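Local coordinates for thyroid hormone-inducible hepatic protein (Mus musculus, PDB 3ONT) that helps regulate lipogenesis, especially in the lactating mammary gland, is important for making triglycerides with medium-length fatty acid chains, and assembles as a homodimer, at residues 61-67 with 112-116; 71-77 with 119-123. Residues are numbered along the deposited sequence.

Contact 1: residues 61-67 with 112-116; sequences YFTMLKS and ELDLE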
ATOM      1  N   TYR A  61     -20.458  -1.344  -9.569  1.00 50.40           N
ATOM      2  CA  TYR A  61     -19.054  -1.428  -9.833  1.00 51.26           C
ATOM      3  C   TYR A  61     -18.438  -0.040  -9.976  1.00 51.43           C
ATOM      4  O   TYR A  61     -17.412   0.281  -9.357  1.00 54.03           O
ATOM      5  CB  TYR A  61     -18.843  -2.224 -11.104  1.00 53.20           C
ATOM      6  CG  TYR A  61     -17.426  -2.631 -11.292  1.00 56.07           C
ATOM      7  CD1 TYR A  61     -16.848  -3.586 -10.463  1.00 57.85           C
ATOM      8  CD2 TYR A  61     -16.649  -2.057 -12.288  1.00 57.25           C
ATOM      9  CE1 TYR A  61     -15.535  -3.961 -10.625  1.00 60.07           C
ATOM     10  CE2 TYR A  61     -15.319  -2.425 -12.455  1.00 59.46           C
ATOM     11  CZ  TYR A  61     -14.777  -3.371 -11.623  1.00 59.92           C
ATOM     12  OH  TYR A  61     -13.474  -3.738 -11.786  1.00 63.21           O
ATOM     13  N   PHE A  62     -19.047   0.768 -10.824  1.00 49.44           N
ATOM     14  CA  PHE A  62     -18.743   2.180 -10.935  1.00 48.07           C
ATOM     15  C   PHE A  62     -18.643   2.812  -9.526  1.00 47.55           C
ATOM     16  O   PHE A  62     -17.658   3.461  -9.189  1.00 46.94           O
ATOM     17  CB  PHE A  62     -19.858   2.782 -11.792  1.00 47.60           C
ATOM     18  CG  PHE A  62     -19.892   4.266 -11.840  1.00 47.35           C
ATOM     19  CD1 PHE A  62     -19.045   4.967 -12.675  1.00 48.48           C
ATOM     20  CD2 PHE A  62     -20.853   4.969 -11.110  1.00 48.96           C
ATOM     21  CE1 PHE A  62     -19.124   6.368 -12.758  1.00 50.06           C
ATOM     22  CE2 PHE A  62     -20.941   6.359 -11.174  1.00 48.89           C
ATOM     23  CZ  PHE A  62     -20.073   7.060 -11.998  1.00 50.08           C
ATOM     24  N   THR A  63     -19.640   2.577  -8.690  1.00 47.01           N
ATOM     25  CA  THR A  63     -19.609   3.092  -7.332  1.00 47.83           C
ATOM     26  C   THR A  63     -18.363   2.650  -6.562  1.00 49.37           C
ATOM     27  O   THR A  63     -17.729   3.460  -5.877  1.00 51.39           O
ATOM     28  CB  THR A  63     -20.868   2.672  -6.614  1.00 47.61           C
ATOM     29  OG1 THR A  63     -21.944   3.372  -7.226  1.00 49.49           O
ATOM     30  CG2 THR A  63     -20.850   3.043  -5.163  1.00 48.17           C
HETATM   31  N   MSE A  64     -18.002   1.377  -6.684  1.00 49.42           N
HETATM   32  CA  MSE A  64     -16.843   0.850  -5.984  1.00 49.57           C
HETATM   33  C   MSE A  64     -15.575   1.558  -6.459  1.00 48.97           C
HETATM   34  O   MSE A  64     -14.748   1.980  -5.647  1.00 48.46           O
HETATM   35  CB  MSE A  64     -16.732  -0.659  -6.185  1.00 50.27           C
HETATM   36  CG  MSE A  64     -15.632  -1.290  -5.351  1.00 51.89           C
HETATM   37 SE   MSE A  64     -15.208  -3.165  -5.802  1.00 59.17          SE
HETATM   38  CE  MSE A  64     -14.415  -2.836  -7.569  1.00 50.13           C
ATOM     39  N   LEU A  65     -15.434   1.675  -7.779  1.00 48.73           N
ATOM     40  CA  LEU A  65     -14.309   2.356  -8.380  1.00 49.26           C
ATOM     41  C   LEU A  65     -14.162   3.753  -7.781  1.00 51.46           C
ATOM     42  O   LEU A  65     -13.068   4.133  -7.358  1.00 52.15           O
ATOM     43  CB  LEU A  65     -14.492   2.433  -9.889  1.00 49.10           C
ATOM     44  CG  LEU A  65     -14.378   1.127 -10.679  1.00 48.94           C
ATOM     45  CD1 LEU A  65     -14.688   1.390 -12.135  1.00 48.41           C
ATOM     46  CD2 LEU A  65     -12.998   0.528 -10.538  1.00 48.12           C
ATOM     47  N   LYS A  66     -15.265   4.500  -7.702  1.00 52.67           N
ATOM     48  CA  LYS A  66     -15.242   5.837  -7.118  1.00 54.36           C
ATOM     49  C   LYS A  66     -14.848   5.788  -5.664  1.00 55.77           C
ATOM     50  O   LYS A  66     -14.131   6.658  -5.154  1.00 58.15           O
ATOM     51  CB  LYS A  66     -16.591   6.519  -7.253  1.00 55.19           C
ATOM     52  CG  LYS A  66     -16.816   7.134  -8.628  1.00 56.43           C
ATOM     53  CD  LYS A  66     -18.295   7.176  -8.978  1.00 58.62           C
ATOM     54  CE  LYS A  66     -19.086   8.254  -8.231  1.00 61.26           C
ATOM     55  NZ  LYS A  66     -20.475   7.740  -8.045  1.00 63.54           N
ATOM     56  N   SER A  67     -15.297   4.750  -4.990  1.00 55.90           N
ATOM     57  CA  SER A  67     -15.106   4.677  -3.558  1.00 57.26           C
ATOM     58  C   SER A  67     -13.630   4.407  -3.199  1.00 57.39           C
ATOM     59  O   SER A  67     -13.081   4.980  -2.251  1.00 58.91           O
ATOM     60  CB  SER A  67     -16.036   3.625  -2.998  1.00 56.80           C
ATOM     61  OG  SER A  67     -15.831   3.507  -1.623  1.00 61.39           O
ATOM     62  N   GLU A 112     -14.383  -9.847  -7.872  1.00 51.72           N
ATOM     63  CA  GLU A 112     -14.296  -8.462  -8.325  1.00 74.51           C
ATOM     64  C   GLU A 112     -14.848  -7.444  -7.301  1.00 70.78           C
ATOM     65  O   GLU A 112     -14.293  -6.361  -7.150  1.00 71.08           O
ATOM     66  CB  GLU A 112     -14.995  -8.324  -9.679  1.00 75.13           C
ATOM     67  CG  GLU A 112     -14.589  -7.111 -10.516  1.00 76.73           C
ATOM     68  CD  GLU A 112     -13.175  -7.196 -11.117  1.00 77.49           C
ATOM     69  OE1 GLU A 112     -12.672  -8.314 -11.356  1.00 77.96           O
ATOM     70  OE2 GLU A 112     -12.582  -6.127 -11.363  1.00 77.07           O
ATOM     71  N   LEU A 113     -15.904  -7.786  -6.576  1.00 40.37           N
ATOM     72  CA  LEU A 113     -16.457  -6.862  -5.583  1.00 64.51           C
ATOM     73  C   LEU A 113     -15.812  -6.975  -4.201  1.00 63.44           C
ATOM     74  O   LEU A 113     -15.950  -6.080  -3.363  1.00 63.78           O
ATOM     75  CB  LEU A 113     -17.975  -7.003  -5.486  1.00 65.16           C
ATOM     76  CG  LEU A 113     -18.764  -6.737  -6.784  1.00 65.85           C
ATOM     77  CD1 LEU A 113     -20.172  -7.335  -6.688  1.00 67.15           C
ATOM     78  CD2 LEU A 113     -18.829  -5.254  -7.185  1.00 64.95           C
ATOM     79  N   ASP A 114     -15.102  -8.068  -3.950  1.00 61.61           N
ATOM     80  CA  ASP A 114     -14.323  -8.155  -2.721  1.00 60.93           C
ATOM     81  C   ASP A 114     -13.085  -7.264  -2.791  1.00 58.24           C
ATOM     82  O   ASP A 114     -12.417  -7.054  -1.783  1.00 57.08           O
ATOM     83  CB  ASP A 114     -13.929  -9.591  -2.424  1.00 62.77           C
ATOM     84  CG  ASP A 114     -15.094 -10.424  -1.944  1.00 66.58           C
ATOM     85  OD1 ASP A 114     -14.904 -11.656  -1.796  1.00 69.39           O
ATOM     86  OD2 ASP A 114     -16.198  -9.862  -1.712  1.00 66.62           O
ATOM     87  N   LEU A 115     -12.818  -6.716  -3.977  1.00 30.67           N
ATOM     88  CA  LEU A 115     -11.621  -5.914  -4.208  1.00 56.11           C
ATOM     89  C   LEU A 115     -11.507  -4.691  -3.312  1.00 56.00           C
ATOM     90  O   LEU A 115     -10.409  -4.363  -2.874  1.00 56.65           O
ATOM     91  CB  LEU A 115     -11.460  -5.542  -5.683  1.00 56.19           C
ATOM     92  CG  LEU A 115     -10.908  -6.639  -6.609  1.00 56.81           C
ATOM     93  CD1 LEU A 115     -10.387  -6.041  -7.895  1.00 57.58           C
ATOM     94  CD2 LEU A 115      -9.793  -7.425  -5.964  1.00 56.40           C
ATOM     95  N   GLU A 116     -12.619  -4.019  -3.031  1.00 55.81           N
ATOM     96  CA  GLU A 116     -12.569  -2.858  -2.132  1.00 56.11           C
ATOM     97  C   GLU A 116     -12.126  -3.270  -0.719  1.00 55.31           C
ATOM     98  O   GLU A 116     -11.304  -2.584  -0.097  1.00 56.18           O
ATOM     99  CB  GLU A 116     -13.906  -2.094  -2.103  1.00 58.00           C
ATOM    100  CG  GLU A 116     -13.934  -0.899  -1.145  1.00 61.03           C
ATOM    101  CD  GLU A 116     -15.214  -0.040  -1.229  1.00 65.29           C
ATOM    102  OE1 GLU A 116     -16.246  -0.489  -1.791  1.00 65.75           O
ATOM    103  OE2 GLU A 116     -15.181   1.102  -0.713  1.00 67.71           O
TER
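This is a helix-to-helix contact in the all-helical bundle of Spot 14: the early part of helix 58-73 meets the junction where the short, weakly bonded helix 110-113 gives way to the long helix 115-147. The two segments advance in the same sense, with Tyr61 CA 7.4 Å from Leu113 CA and Met64 CA 6.8 Å from Glu116 CA. Met64, present as selenomethionine, points into the middle. Its tip sits against the backbone at the junction, with Met64 CE 3.6 Å from Glu112 O and Met64 SE 3.9 Å from Leu113 O, and the same CE reaches Leu115 CB at 4.4 Å. Leu113 adds apolar cover, its CD2 lying 4.4 Å from Met64 SE and 4.2 Å from Tyr61 CD1, near the ring plane at its edge. A side-chain hydrogen bond lies at each end of this patch. At one end the hydroxyl of Tyr61 donates to the Glu112 carboxylate (OH to OE2, 2.6 Å); that same OE2 also bonds to His132 of the second subunit, so this bond is part of the dimer interface. On its other flank, helix 58-73 packs on Met29 of helix 15-32 through Phe62 and Leu65. One turn beyond Met64, the second bond is made by an extended glutamate: Ser67 OG donates to Glu116 OE2 at 2.7 Å.

Contact 2: residues 71-77 with 119-123; sequences EVDHGLL and FHLHF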
ATOM      1  N   GLU A  71     -10.316   6.961  -1.482  1.00 70.68           N
ATOM      2  CA  GLU A  71      -9.282   6.574  -0.536  1.00 72.21           C
ATOM      3  C   GLU A  71      -7.869   6.786  -1.083  1.00 70.93           C
ATOM      4  O   GLU A  71      -6.975   7.195  -0.354  1.00 72.21           O
ATOM      5  CB  GLU A  71      -9.525   5.163  -0.023  1.00 73.38           C
ATOM      6  CG  GLU A  71     -10.495   5.203   1.155  1.00 81.31           C
ATOM      7  CD  GLU A  71     -11.068   3.844   1.569  1.00 84.42           C
ATOM      8  OE1 GLU A  71     -10.988   2.848   0.788  1.00 85.43           O
ATOM      9  OE2 GLU A  71     -11.613   3.786   2.705  1.00 88.12           O
ATOM     10  N   VAL A  72      -7.686   6.535  -2.371  1.00 68.58           N
ATOM     11  CA  VAL A  72      -6.448   6.822  -3.047  1.00 66.83           C
ATOM     12  C   VAL A  72      -6.151   8.316  -2.990  1.00 69.99           C
ATOM     13  O   VAL A  72      -5.005   8.700  -2.855  1.00 71.75           O
ATOM     14  CB  VAL A  72      -6.506   6.346  -4.506  1.00 65.49           C
ATOM     15  CG1 VAL A  72      -5.336   6.880  -5.308  1.00 64.70           C
ATOM     16  CG2 VAL A  72      -6.574   4.818  -4.577  1.00 62.31           C
ATOM     17  N   ASP A  73      -7.180   9.155  -3.079  1.00 72.97           N
ATOM     18  CA  ASP A  73      -7.003  10.615  -3.124  1.00 76.53           C
ATOM     19  C   ASP A  73      -6.729  11.247  -1.762  1.00 79.49           C
ATOM     20  O   ASP A  73      -6.216  12.367  -1.689  1.00 81.86           O
ATOM     21  CB  ASP A  73      -8.216  11.297  -3.765  1.00 77.05           C
ATOM     22  CG  ASP A  73      -8.254  11.131  -5.274  1.00 77.04           C
ATOM     23  OD1 ASP A  73      -7.216  10.791  -5.870  1.00 75.69           O
ATOM     24  OD2 ASP A  73      -9.337  11.337  -5.873  1.00 78.80           O
ATOM     25  N   HIS A  74      -7.098  10.543  -0.693  1.00 80.47           N
ATOM     26  CA  HIS A  74      -6.872  11.021   0.667  1.00 84.35           C
ATOM     27  C   HIS A  74      -5.542  10.513   1.221  1.00 83.98           C
ATOM     28  O   HIS A  74      -5.310  10.572   2.429  1.00 84.30           O
ATOM     29  CB  HIS A  74      -8.036  10.638   1.586  1.00 86.05           C
ATOM     30  CG  HIS A  74      -9.225  11.536   1.449  1.00 90.02           C
ATOM     31  ND1 HIS A  74     -10.146  11.402   0.430  1.00 89.53           N
ATOM     32  CD2 HIS A  74      -9.638  12.590   2.193  1.00 93.92           C
ATOM     33  CE1 HIS A  74     -11.075  12.332   0.554  1.00 92.44           C
ATOM     34  NE2 HIS A  74     -10.790  13.066   1.616  1.00 95.57           N
ATOM     35  N   GLY A  75      -4.683  10.040   0.316  1.00 83.61           N
ATOM     36  CA  GLY A  75      -3.402   9.419   0.650  1.00 85.48           C
ATOM     37  C   GLY A  75      -3.518   8.110   1.425  1.00 86.44           C
ATOM     38  O   GLY A  75      -2.515   7.603   1.935  1.00 86.32           O
ATOM     39  N   LEU A  76      -4.740   7.575   1.515  1.00 88.24           N
ATOM     40  CA  LEU A  76      -5.077   6.355   2.287  1.00 89.87           C
ATOM     41  C   LEU A  76      -5.031   6.561   3.821  1.00 93.89           C
ATOM     42  O   LEU A  76      -4.027   6.255   4.483  1.00 94.57           O
ATOM     43  CB  LEU A  76      -4.256   5.109   1.826  1.00 87.72           C
ATOM     44  CG  LEU A  76      -4.063   4.717   0.340  1.00 85.13           C
ATOM     45  CD1 LEU A  76      -3.213   3.492   0.170  1.00 83.45           C
ATOM     46  CD2 LEU A  76      -5.376   4.502  -0.361  1.00 85.11           C
ATOM     47  N   LEU A  77      -6.129   7.081   4.379  1.00 98.11           N
ATOM     48  CA  LEU A  77      -6.268   7.242   5.836  1.00102.37           C
ATOM     49  C   LEU A  77      -7.203   6.177   6.435  1.00104.08           C
ATOM     50  O   LEU A  77      -8.375   6.093   6.051  1.00104.35           O
ATOM     51  CB  LEU A  77      -6.733   8.664   6.203  1.00105.50           C
ATOM     52  CG  LEU A  77      -6.497   9.117   7.656  1.00109.44           C
ATOM     53  CD1 LEU A  77      -5.810  10.483   7.713  1.00110.89           C
ATOM     54  CD2 LEU A  77      -7.798   9.106   8.483  1.00112.58           C
ATOM     55  N   PHE A 119      -8.430  -4.341  -0.888  1.00 54.07           N
ATOM     56  CA  PHE A 119      -7.653  -3.121  -1.018  1.00 53.94           C
ATOM     57  C   PHE A 119      -7.492  -2.510   0.353  1.00 55.46           C
ATOM     58  O   PHE A 119      -6.379  -2.202   0.787  1.00 56.49           O
ATOM     59  CB  PHE A 119      -8.355  -2.143  -1.966  1.00 54.22           C
ATOM     60  CG  PHE A 119      -7.742  -0.771  -1.999  1.00 55.31           C
ATOM     61  CD1 PHE A 119      -6.587  -0.521  -2.751  1.00 56.27           C
ATOM     62  CD2 PHE A 119      -8.334   0.289  -1.316  1.00 57.29           C
ATOM     63  CE1 PHE A 119      -6.002   0.772  -2.802  1.00 57.53           C
ATOM     64  CE2 PHE A 119      -7.763   1.589  -1.356  1.00 59.28           C
ATOM     65  CZ  PHE A 119      -6.594   1.823  -2.098  1.00 58.48           C
ATOM     66  N   HIS A 120      -8.613  -2.351   1.047  1.00 57.40           N
ATOM     67  CA  HIS A 120      -8.608  -1.754   2.364  1.00 58.50           C
ATOM     68  C   HIS A 120      -7.725  -2.555   3.323  1.00 56.26           C
ATOM     69  O   HIS A 120      -6.933  -1.977   4.063  1.00 55.85           O
ATOM     70  CB  HIS A 120     -10.029  -1.625   2.896  1.00 63.06           C
ATOM     71  CG  HIS A 120     -10.128  -0.770   4.118  1.00 70.13           C
ATOM     72  ND1 HIS A 120     -10.372  -1.289   5.373  1.00 73.07           N
ATOM     73  CD2 HIS A 120      -9.986   0.570   4.285  1.00 73.65           C
ATOM     74  CE1 HIS A 120     -10.385  -0.304   6.258  1.00 77.82           C
ATOM     75  NE2 HIS A 120     -10.152   0.835   5.626  1.00 77.05           N
ATOM     76  N   LEU A 121      -7.836  -3.878   3.295  1.00 53.73           N
ATOM     77  CA  LEU A 121      -6.997  -4.688   4.156  1.00 53.78           C
ATOM     78  C   LEU A 121      -5.499  -4.389   3.916  1.00 52.70           C
ATOM     79  O   LEU A 121      -4.774  -4.059   4.850  1.00 52.03           O
ATOM     80  CB  LEU A 121      -7.272  -6.174   3.964  1.00 53.37           C
ATOM     81  CG  LEU A 121      -6.198  -7.102   4.568  1.00 54.01           C
ATOM     82  CD1 LEU A 121      -6.044  -6.944   6.094  1.00 55.17           C
ATOM     83  CD2 LEU A 121      -6.522  -8.530   4.217  1.00 54.99           C
ATOM     84  N   HIS A 122      -5.070  -4.498   2.662  1.00 51.61           N
ATOM     85  CA  HIS A 122      -3.722  -4.150   2.242  1.00 51.22           C
ATOM     86  C   HIS A 122      -3.263  -2.759   2.647  1.00 53.71           C
ATOM     87  O   HIS A 122      -2.261  -2.644   3.364  1.00 54.81           O
ATOM     88  CB  HIS A 122      -3.589  -4.367   0.756  1.00 49.02           C
ATOM     89  CG  HIS A 122      -3.764  -5.799   0.372  1.00 49.77           C
ATOM     90  ND1 HIS A 122      -3.159  -6.830   1.066  1.00 49.72           N
ATOM     91  CD2 HIS A 122      -4.489  -6.381  -0.608  1.00 49.85           C
ATOM     92  CE1 HIS A 122      -3.495  -7.983   0.520  1.00 51.07           C
ATOM     93  NE2 HIS A 122      -4.306  -7.738  -0.496  1.00 52.23           N
ATOM     94  N   PHE A 123      -3.984  -1.708   2.239  1.00 55.67           N
ATOM     95  CA  PHE A 123      -3.493  -0.361   2.533  1.00 57.55           C
ATOM     96  C   PHE A 123      -3.408  -0.102   4.022  1.00 58.73           C
ATOM     97  O   PHE A 123      -2.486   0.557   4.466  1.00 59.31           O
ATOM     98  CB  PHE A 123      -4.147   0.773   1.669  1.00 59.93           C
ATOM     99  CG  PHE A 123      -5.329   1.504   2.295  1.00 62.36           C
ATOM    100  CD1 PHE A 123      -5.174   2.336   3.399  1.00 64.27           C
ATOM    101  CD2 PHE A 123      -6.607   1.415   1.704  1.00 65.30           C
ATOM    102  CE1 PHE A 123      -6.290   3.037   3.957  1.00 68.89           C
ATOM    103  CE2 PHE A 123      -7.762   2.126   2.237  1.00 67.52           C
ATOM    104  CZ  PHE A 123      -7.594   2.937   3.367  1.00 69.94           C
TER
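Start at Phe119, on the side of helix 115-147 that faces the end of helix 58-73. Its ring tip abuts two aliphatic side chains: Phe119 CZ is 3.4 Å from Leu76 CD2 and 3.9 Å from Val72 CG2. Val72 and Leu76 also touch Met19 of helix 15-32, so this apolar layer joins three helices of the bundle. Next along, His120 lies at the margin, its CD2 3.9 Å from Glu71 OE2. One turn after Phe119 comes Phe123, with Leu76 CB over its ring face in a CH-pi contact, 3.8 Å from the ring centroid, while Leu76 CD1 presses to 3.2 Å from Phe123 CB. Leu76 can reach both rings because helix 58-73 ends in a Schellman motif: Gly75 has positive phi, and weak bonds run from Leu76 N to Glu71 O (2.9 Å) and from Gly75 N to Val72 O (3.5 Å). The backbone of Gly75 and Leu76 also hydrogen-bonds to the second subunit. Glu71 OE1 lies near the plane of both phenyl rings, 3.6 Å from Phe123 CE2 and 4.1 Å from Phe119 CE2. The segments are thus held by apolar and aromatic packing, with the carboxylate set against the weakly positive ring edges.

How the contacts relate
After helix 15-32, the chain enters helix 58-73, which supplies 61-67 to contact 1 and then, after a gap of three residues, 71-77 to contact 2. The chain next passes through 79-106, which is not modelled, and returns at 112-116 to close contact 1 over 44 intervening residues. After a gap of two residues, 119-123 closes contact 2 over 41. The four segments alternate along the chain, so the two loops cross, as expected when two helices run side by side in the same sense. With centres about 13 Å apart, the contacts fasten helix 58-73 and the loop after it to helix 110-113 and the first turns of helix 115-147, and both also touch the second subunit.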